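Local coordinates for protein alkaline phosphatase D (Bacillus subtilis, PDB 2YEQ) that hydrolyses phosphate esters as a secreted phosphodiesterase and alkaline phosphatase, using an active site that contains iron and calcium, at residues A[8-13]-A[28-33]; A[82-87]-A[107-112]; A[468-473]-A[490-495]. All coordinates share one frame; numbering follows the deposited sequence.

Interaction 1: A[8-13]-A[28-33]; sequences PFTLGV and RLAPDP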
# COMPACT_ATOMS: atom_id res chain seq x y z
N PRO A 8 -17.26 21.72 1.90
CA PRO A 8 -17.18 20.51 2.74
C PRO A 8 -16.28 19.38 2.21
O PRO A 8 -15.81 18.52 2.98
CB PRO A 8 -18.63 20.06 2.86
CG PRO A 8 -19.32 20.63 1.67
CD PRO A 8 -18.63 21.92 1.37
N PHE A 9 -16.01 19.37 0.91
CA PHE A 9 -15.29 18.24 0.30
C PHE A 9 -13.78 18.51 0.28
O PHE A 9 -13.14 18.41 -0.76
CB PHE A 9 -15.82 17.96 -1.11
CG PHE A 9 -17.29 17.63 -1.17
CD1 PHE A 9 -17.76 16.39 -0.77
CD2 PHE A 9 -18.20 18.55 -1.66
CE1 PHE A 9 -19.09 16.08 -0.84
CE2 PHE A 9 -19.57 18.24 -1.73
CZ PHE A 9 -20.01 17.01 -1.34
N THR A 10 -13.23 18.86 1.44
CA THR A 10 -11.83 19.24 1.59
C THR A 10 -10.89 18.04 1.38
O THR A 10 -9.69 18.22 1.19
CB THR A 10 -11.58 19.78 3.01
OG1 THR A 10 -12.04 18.79 3.96
CG2 THR A 10 -12.36 21.13 3.25
N LEU A 11 -11.42 16.82 1.49
CA LEU A 11 -10.61 15.60 1.30
C LEU A 11 -10.87 14.98 -0.05
O LEU A 11 -10.43 13.84 -0.32
CB LEU A 11 -10.91 14.58 2.40
CG LEU A 11 -10.72 15.17 3.80
CD1 LEU A 11 -10.87 14.05 4.83
CD2 LEU A 11 -9.40 15.87 3.96
N GLY A 12 -11.59 15.71 -0.90
CA GLY A 12 -11.88 15.26 -2.25
C GLY A 12 -12.81 14.07 -2.31
O GLY A 12 -13.70 13.88 -1.48
N VAL A 13 -12.59 13.25 -3.34
CA VAL A 13 -13.37 12.07 -3.59
C VAL A 13 -12.45 10.90 -3.92
O VAL A 13 -11.24 11.07 -4.12
CB VAL A 13 -14.38 12.30 -4.75
CG1 VAL A 13 -15.34 13.49 -4.45
CG2 VAL A 13 -13.64 12.50 -6.12
N ARG A 28 -16.07 12.40 2.10
CA ARG A 28 -16.26 12.74 3.49
C ARG A 28 -16.58 14.23 3.56
O ARG A 28 -15.91 15.07 2.91
CB ARG A 28 -15.01 12.44 4.32
CG ARG A 28 -15.17 12.86 5.83
CD ARG A 28 -14.03 12.44 6.73
NE ARG A 28 -14.22 13.13 7.99
CZ ARG A 28 -13.29 13.57 8.82
NH1 ARG A 28 -12.00 13.34 8.61
NH2 ARG A 28 -13.67 14.23 9.91
N LEU A 29 -17.58 14.56 4.37
CA LEU A 29 -17.89 15.97 4.68
C LEU A 29 -17.05 16.44 5.85
O LEU A 29 -17.25 15.99 6.98
CB LEU A 29 -19.37 16.14 5.02
CG LEU A 29 -20.34 15.50 4.04
CD1 LEU A 29 -21.81 15.77 4.45
CD2 LEU A 29 -20.05 16.02 2.62
N ALA A 30 -16.10 17.34 5.57
CA ALA A 30 -15.13 17.83 6.54
C ALA A 30 -14.72 19.29 6.27
O ALA A 30 -13.55 19.56 5.97
CB ALA A 30 -13.89 16.90 6.53
N PRO A 31 -15.66 20.23 6.37
CA PRO A 31 -15.34 21.67 6.17
C PRO A 31 -14.19 22.24 7.02
O PRO A 31 -13.55 23.17 6.56
CB PRO A 31 -16.67 22.38 6.46
CG PRO A 31 -17.53 21.36 7.19
CD PRO A 31 -17.08 20.02 6.68
N ASP A 32 -13.90 21.67 8.20
CA ASP A 32 -12.70 22.01 9.04
C ASP A 32 -11.90 20.71 9.37
O ASP A 32 -12.03 20.18 10.49
CB ASP A 32 -13.18 22.67 10.34
CG ASP A 32 -12.06 23.26 11.19
OD1 ASP A 32 -10.87 23.08 10.88
OD2 ASP A 32 -12.41 23.92 12.19
N PRO A 33 -11.09 20.22 8.43
CA PRO A 33 -10.69 18.81 8.44
C PRO A 33 -9.69 18.38 9.51
O PRO A 33 -9.78 17.27 10.02
CB PRO A 33 -10.11 18.61 7.03
CG PRO A 33 -9.69 19.99 6.58
CD PRO A 33 -10.71 20.89 7.17
O HOH W 1 -13.87 15.57 1.01
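The carbonyl oxygen of Pro8 is gripped by two amides, one from each side of a junction between two loops of the N-terminal domain, which belongs to the E-set clan. Ala30 N donates to Pro8 O across 2.9 Å, in the carbonyl plane and on a lone pair, with an almost straight N-H...O angle of 173°. The second donor is Thr10 N, whose weak bond closes an inverse gamma turn centred on Phe9; a type I beta turn from Phe9 to Gly12 overlaps it. Ala30 is held through its carbonyl as well. Thr10 OG1 donates to Ala30 O at only 2.6 Å, rising 40° out of the carbonyl plane. With chi1 at 54°, OG1 lies between the backbone N and the carbonyl carbon, and there it also meets Pro33 CB at 3.6 Å.

Residues 8-13 lead into strand 13-16 and residues 28-33 leave its antiparallel neighbour 23-28, so the contact carries the pairing of the two strands into their flanking loops. A water sustains it where direct bonds give out: it accepts from Leu11 N and donates to Gly12 O and Arg28 O. Apolar groups pack around this polar framework. The side chains of Phe9 and Leu29 run side by side in the same direction, and Leu29 CD2 comes to 3.6 Å from Phe9 CE1; the ring also packs on strands 87-94 and 97-105. Leu11 sends CD1 to Arg28 CD at 4.0 Å and CD2 towards Pro33. The extended Arg28 chain carries its guanidinium past Leu11 to Ala72 O, bonded by NE, and to His245, bonded by NH1. Over the centre of one guanidinium face sits Ala30 CB, 4.0 Å above the plane.

Interaction 2: A[82-87]-A[107-112]; sequences LEPNKV and LPAPGA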
# COMPACT_ATOMS: atom_id res chain seq x y z
N LEU A 82 -23.84 -1.44 -13.16
CA LEU A 82 -22.92 -0.88 -14.14
C LEU A 82 -22.50 -1.95 -15.14
O LEU A 82 -22.69 -3.14 -14.92
CB LEU A 82 -21.66 -0.31 -13.46
CG LEU A 82 -21.87 0.76 -12.39
CD1 LEU A 82 -20.52 1.21 -11.79
CD2 LEU A 82 -22.62 1.96 -12.97
N GLU A 83 -21.89 -1.51 -16.24
CA GLU A 83 -21.40 -2.42 -17.26
C GLU A 83 -19.93 -2.71 -17.03
O GLU A 83 -19.22 -1.88 -16.49
CB GLU A 83 -21.55 -1.79 -18.66
CG GLU A 83 -22.99 -1.46 -19.08
CD GLU A 83 -23.03 -0.78 -20.44
OE1 GLU A 83 -22.84 -1.50 -21.45
OE2 GLU A 83 -23.22 0.46 -20.50
N PRO A 84 -19.45 -3.85 -17.53
CA PRO A 84 -18.05 -4.25 -17.30
C PRO A 84 -17.03 -3.53 -18.17
O PRO A 84 -17.33 -3.08 -19.26
CB PRO A 84 -18.05 -5.73 -17.59
CG PRO A 84 -19.17 -5.94 -18.51
CD PRO A 84 -20.23 -4.94 -18.13
N ASN A 85 -15.82 -3.40 -17.63
CA ASN A 85 -14.71 -2.77 -18.31
C ASN A 85 -15.03 -1.40 -18.90
O ASN A 85 -14.60 -1.08 -20.01
CB ASN A 85 -14.20 -3.71 -19.39
CG ASN A 85 -12.75 -3.47 -19.74
OD1 ASN A 85 -12.00 -2.83 -19.02
ND2 ASN A 85 -12.35 -3.98 -20.89
N LYS A 86 -15.76 -0.59 -18.14
CA LYS A 86 -16.21 0.71 -18.60
C LYS A 86 -15.81 1.83 -17.66
O LYS A 86 -15.94 1.69 -16.44
CB LYS A 86 -17.73 0.69 -18.75
CG LYS A 86 -18.28 1.93 -19.42
CD LYS A 86 -19.72 1.73 -19.92
CE LYS A 86 -19.94 2.31 -21.32
NZ LYS A 86 -19.34 3.66 -21.54
N VAL A 87 -15.36 2.94 -18.24
CA VAL A 87 -15.01 4.15 -17.52
C VAL A 87 -16.27 4.90 -17.15
O VAL A 87 -17.17 5.05 -18.00
CB VAL A 87 -14.13 5.07 -18.37
CG1 VAL A 87 -13.91 6.44 -17.69
CG2 VAL A 87 -12.81 4.38 -18.66
N LEU A 107 -14.29 -3.52 -13.50
CA LEU A 107 -13.47 -4.63 -13.98
C LEU A 107 -14.10 -5.27 -15.23
O LEU A 107 -15.31 -5.17 -15.45
CB LEU A 107 -13.39 -5.72 -12.91
CG LEU A 107 -12.76 -5.34 -11.57
CD1 LEU A 107 -12.67 -6.60 -10.71
CD2 LEU A 107 -11.40 -4.71 -11.77
N PRO A 108 -13.29 -5.96 -16.03
CA PRO A 108 -13.83 -6.84 -17.07
C PRO A 108 -14.74 -7.91 -16.48
O PRO A 108 -14.62 -8.25 -15.30
CB PRO A 108 -12.58 -7.53 -17.66
CG PRO A 108 -11.46 -6.64 -17.34
CD PRO A 108 -11.83 -5.92 -16.04
N ALA A 109 -15.65 -8.42 -17.31
CA ALA A 109 -16.50 -9.54 -16.92
C ALA A 109 -15.60 -10.71 -16.51
O ALA A 109 -14.52 -10.88 -17.07
CB ALA A 109 -17.43 -9.94 -18.07
N PRO A 110 -16.01 -11.48 -15.51
CA PRO A 110 -15.21 -12.63 -15.09
C PRO A 110 -14.88 -13.52 -16.29
O PRO A 110 -15.76 -13.79 -17.12
CB PRO A 110 -16.12 -13.37 -14.09
CG PRO A 110 -17.34 -12.54 -13.90
CD PRO A 110 -17.40 -11.56 -15.02
N GLY A 111 -13.63 -13.94 -16.40
CA GLY A 111 -13.21 -14.77 -17.53
C GLY A 111 -13.07 -14.06 -18.87
O GLY A 111 -12.63 -14.68 -19.84
N ALA A 112 -13.40 -12.77 -18.96
CA ALA A 112 -13.19 -12.02 -20.20
C ALA A 112 -11.74 -12.13 -20.62
O ALA A 112 -10.83 -12.08 -19.80
CB ALA A 112 -13.57 -10.54 -20.05
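Pro84 and Asn85 present quite different surfaces to Pro108 and Ala109, in a contact between a loop of the E-set-like N-terminal domain and the link from its four-stranded sheet to strand 117-122 of the large mixed sheet, in the calcineurin-like phosphatase part. Residues 82-87 precede strand 87-94, whereas residues 107-112 follow strand 97-105. Pro84 directs CB at the other loop, meeting the peptide rather than a side chain: CB is 3.5 Å from Leu107 O and 3.6 Å from Ala109 N, with Ala109 CB farther off at 4.3 Å. The Asn85 side chain instead crosses the Pro108 ring obliquely. Its CG stands anti to the backbone N (chi1 -155°) and reaches 4.2 Å from Pro108 CG, while CB rests over Pro108 CA at 3.9 Å. Pro108 CB points away from the 82-87 loop, and the touch on Asn85 CG is made by the ring's CG. Asn85 OD1 is bonded to Lys105 NZ, which probably helps to orient the carboxamide, and Tyr267 of strand 263-267 packs on both Asn85 and Pro108. Beyond the contact a type II beta turn runs from Ala109 to Ala112, with Gly111 at positive phi. The one direct hydrogen bond between the loops is from Asn85 N to Leu107 O, 2.9 Å long, bent to 153° at the hydrogen, its donor standing 62° out of the carbonyl plane.

Interaction 3: A[468-473]-A[490-495]; sequences AISTRA and TTIQGG. With EDO (1,2-ethanediol), chain N.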
# COMPACT_ATOMS: atom_id res chain seq x y z
N ALA A 468 10.92 16.21 -11.49
CA ALA A 468 10.51 15.49 -12.68
C ALA A 468 10.53 13.98 -12.36
O ALA A 468 11.28 13.56 -11.49
CB ALA A 468 11.48 15.81 -13.85
N ILE A 469 9.71 13.19 -13.04
CA ILE A 469 9.70 11.74 -12.87
C ILE A 469 10.33 11.06 -14.11
O ILE A 469 10.22 11.58 -15.21
CB ILE A 469 8.28 11.22 -12.61
CG1 ILE A 469 8.33 9.83 -11.95
CG2 ILE A 469 7.45 11.20 -13.90
CD1 ILE A 469 7.07 9.50 -11.17
N SER A 470 11.02 9.95 -13.91
CA SER A 470 11.57 9.14 -15.02
C SER A 470 11.45 7.68 -14.67
O SER A 470 11.36 7.31 -13.50
CB SER A 470 13.05 9.41 -15.24
OG SER A 470 13.38 10.76 -15.01
N THR A 471 11.47 6.85 -15.70
CA THR A 471 11.57 5.42 -15.50
C THR A 471 13.06 5.09 -15.27
O THR A 471 13.89 5.21 -16.19
CB THR A 471 10.96 4.68 -16.67
OG1 THR A 471 9.57 5.04 -16.77
CG2 THR A 471 11.08 3.15 -16.52
N ARG A 472 13.41 4.77 -14.03
CA ARG A 472 14.79 4.40 -13.68
C ARG A 472 15.18 3.10 -14.36
O ARG A 472 16.32 2.90 -14.80
CB ARG A 472 14.96 4.22 -12.15
CG ARG A 472 16.33 3.66 -11.73
CD ARG A 472 17.38 4.65 -12.03
NE ARG A 472 18.75 4.25 -11.74
CZ ARG A 472 19.48 3.42 -12.48
NH1 ARG A 472 18.98 2.80 -13.55
NH2 ARG A 472 20.73 3.19 -12.13
N ALA A 473 14.23 2.19 -14.43
CA ALA A 473 14.49 0.91 -14.95
C ALA A 473 13.20 0.22 -15.19
O ALA A 473 12.17 0.50 -14.54
CB ALA A 473 15.38 0.09 -13.99
N THR A 490 18.02 4.09 -16.93
CA THR A 490 18.33 5.50 -17.16
C THR A 490 18.81 6.14 -15.87
O THR A 490 18.24 5.93 -14.80
CB THR A 490 17.09 6.28 -17.65
OG1 THR A 490 16.56 5.61 -18.79
CG2 THR A 490 17.43 7.71 -17.98
N THR A 491 19.85 6.95 -15.98
CA THR A 491 20.37 7.67 -14.85
C THR A 491 19.44 8.85 -14.56
O THR A 491 18.87 9.44 -15.48
CB THR A 491 21.81 8.11 -15.10
OG1 THR A 491 21.84 8.97 -16.22
CG2 THR A 491 22.68 6.92 -15.42
N ILE A 492 19.26 9.18 -13.28
CA ILE A 492 18.31 10.19 -12.86
C ILE A 492 19.04 11.51 -12.70
O ILE A 492 19.94 11.65 -11.89
CB ILE A 492 17.57 9.79 -11.54
CG1 ILE A 492 16.85 8.46 -11.73
CG2 ILE A 492 16.56 10.88 -11.11
CD1 ILE A 492 15.80 8.41 -12.85
N GLN A 493 18.63 12.49 -13.47
CA GLN A 493 19.20 13.82 -13.40
C GLN A 493 18.85 14.52 -12.10
O GLN A 493 17.67 14.62 -11.71
CB GLN A 493 18.69 14.67 -14.56
CG GLN A 493 19.78 15.17 -15.43
CD GLN A 493 19.27 15.85 -16.67
OE1 GLN A 493 18.72 15.21 -17.57
NE2 GLN A 493 19.40 17.17 -16.71
N GLY A 494 19.88 15.04 -11.45
CA GLY A 494 19.72 15.84 -10.25
C GLY A 494 19.67 15.02 -8.97
O GLY A 494 19.53 15.59 -7.89
N GLY A 495 19.77 13.69 -9.08
CA GLY A 495 19.72 12.82 -7.91
C GLY A 495 21.11 12.53 -7.34
O GLY A 495 22.07 12.39 -8.10
C1 EDO N . 21.57 9.68 -10.35
O1 EDO N . 22.20 10.86 -10.88
C2 EDO N . 21.90 8.39 -11.11
O2 EDO N . 20.70 7.67 -11.40
O HOH W 2 16.56 11.69 -15.84
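Ile492 packs against Ser470 and Arg472 on the close side of this contact. Its CD1 methyl lies 3.8 Å from Ser470 CB, and its CG1 lies 3.9 Å from Arg472 CD. Ile492 is buried, with Val458, Tyr439 and Pro460 also touching it. The Arg472 side chain sets out away from residues 490-495 and is then brought back by a bend at chi2 (66°), which places CD 3.2 Å from Thr490 O. That carbonyl oxygen lies over one face of the guanidinium, where the angle to NH1 is too poor for a hydrogen bond. The planar group finds its partners instead in Asp418, which forms a salt bridge with NE, and in Ser489, bonded to NH1. An alanine in place of Arg472 would probably leave Asp418 without its charged mate and open a gap beside Ile492 CG1.

The opposing backbones meet in one direct bond, Thr490 N to Arg472 O, at 3.0 Å with an N-H...O angle of 161°. The side chain of exposed Thr490 is held less closely, CB and OG1 each 3.7 Å from Thr471 O. Looser still is the solvent side, where Ser470 OG is linked weakly to a water that donates to Thr491 O and accepts from Gln493 N. On the same segment a 1,2-ethanediol, probably from the crystallisation liquor, takes up the backbone of Ile492: N donates to its O2 at 2.8 Å, and its O1 donates to Ile492 O at 2.6 Å. The diol also bonds Asp418. The contact lies at the margin of the large mixed sheet, where residues 490-495 follow directly on edge strand 484-489, the antiparallel hairpin partner of strand 470-477.

How the interactions relate
The three contacts differ in depth: interaction 1 is mostly buried, interaction 2 partly so, and interaction 3 lies at the surface. Interactions 1 and 3 lie towards opposite ends of one large mixed sheet, near strands 13-16 and 23-28 and near strands 470-477 and 484-489, while interaction 2 joins two connections that each run between the large sheet and the four-stranded sheet. They do not touch: nearest atoms are about 13 Å apart between interactions 1 and 2 and about 20 Å between 1 and 3. Their chemistry differs too, from two direct bonds and apolar packing, through a single backbone bond beside prolines, to a single backbone bond with an arginine, water and diol.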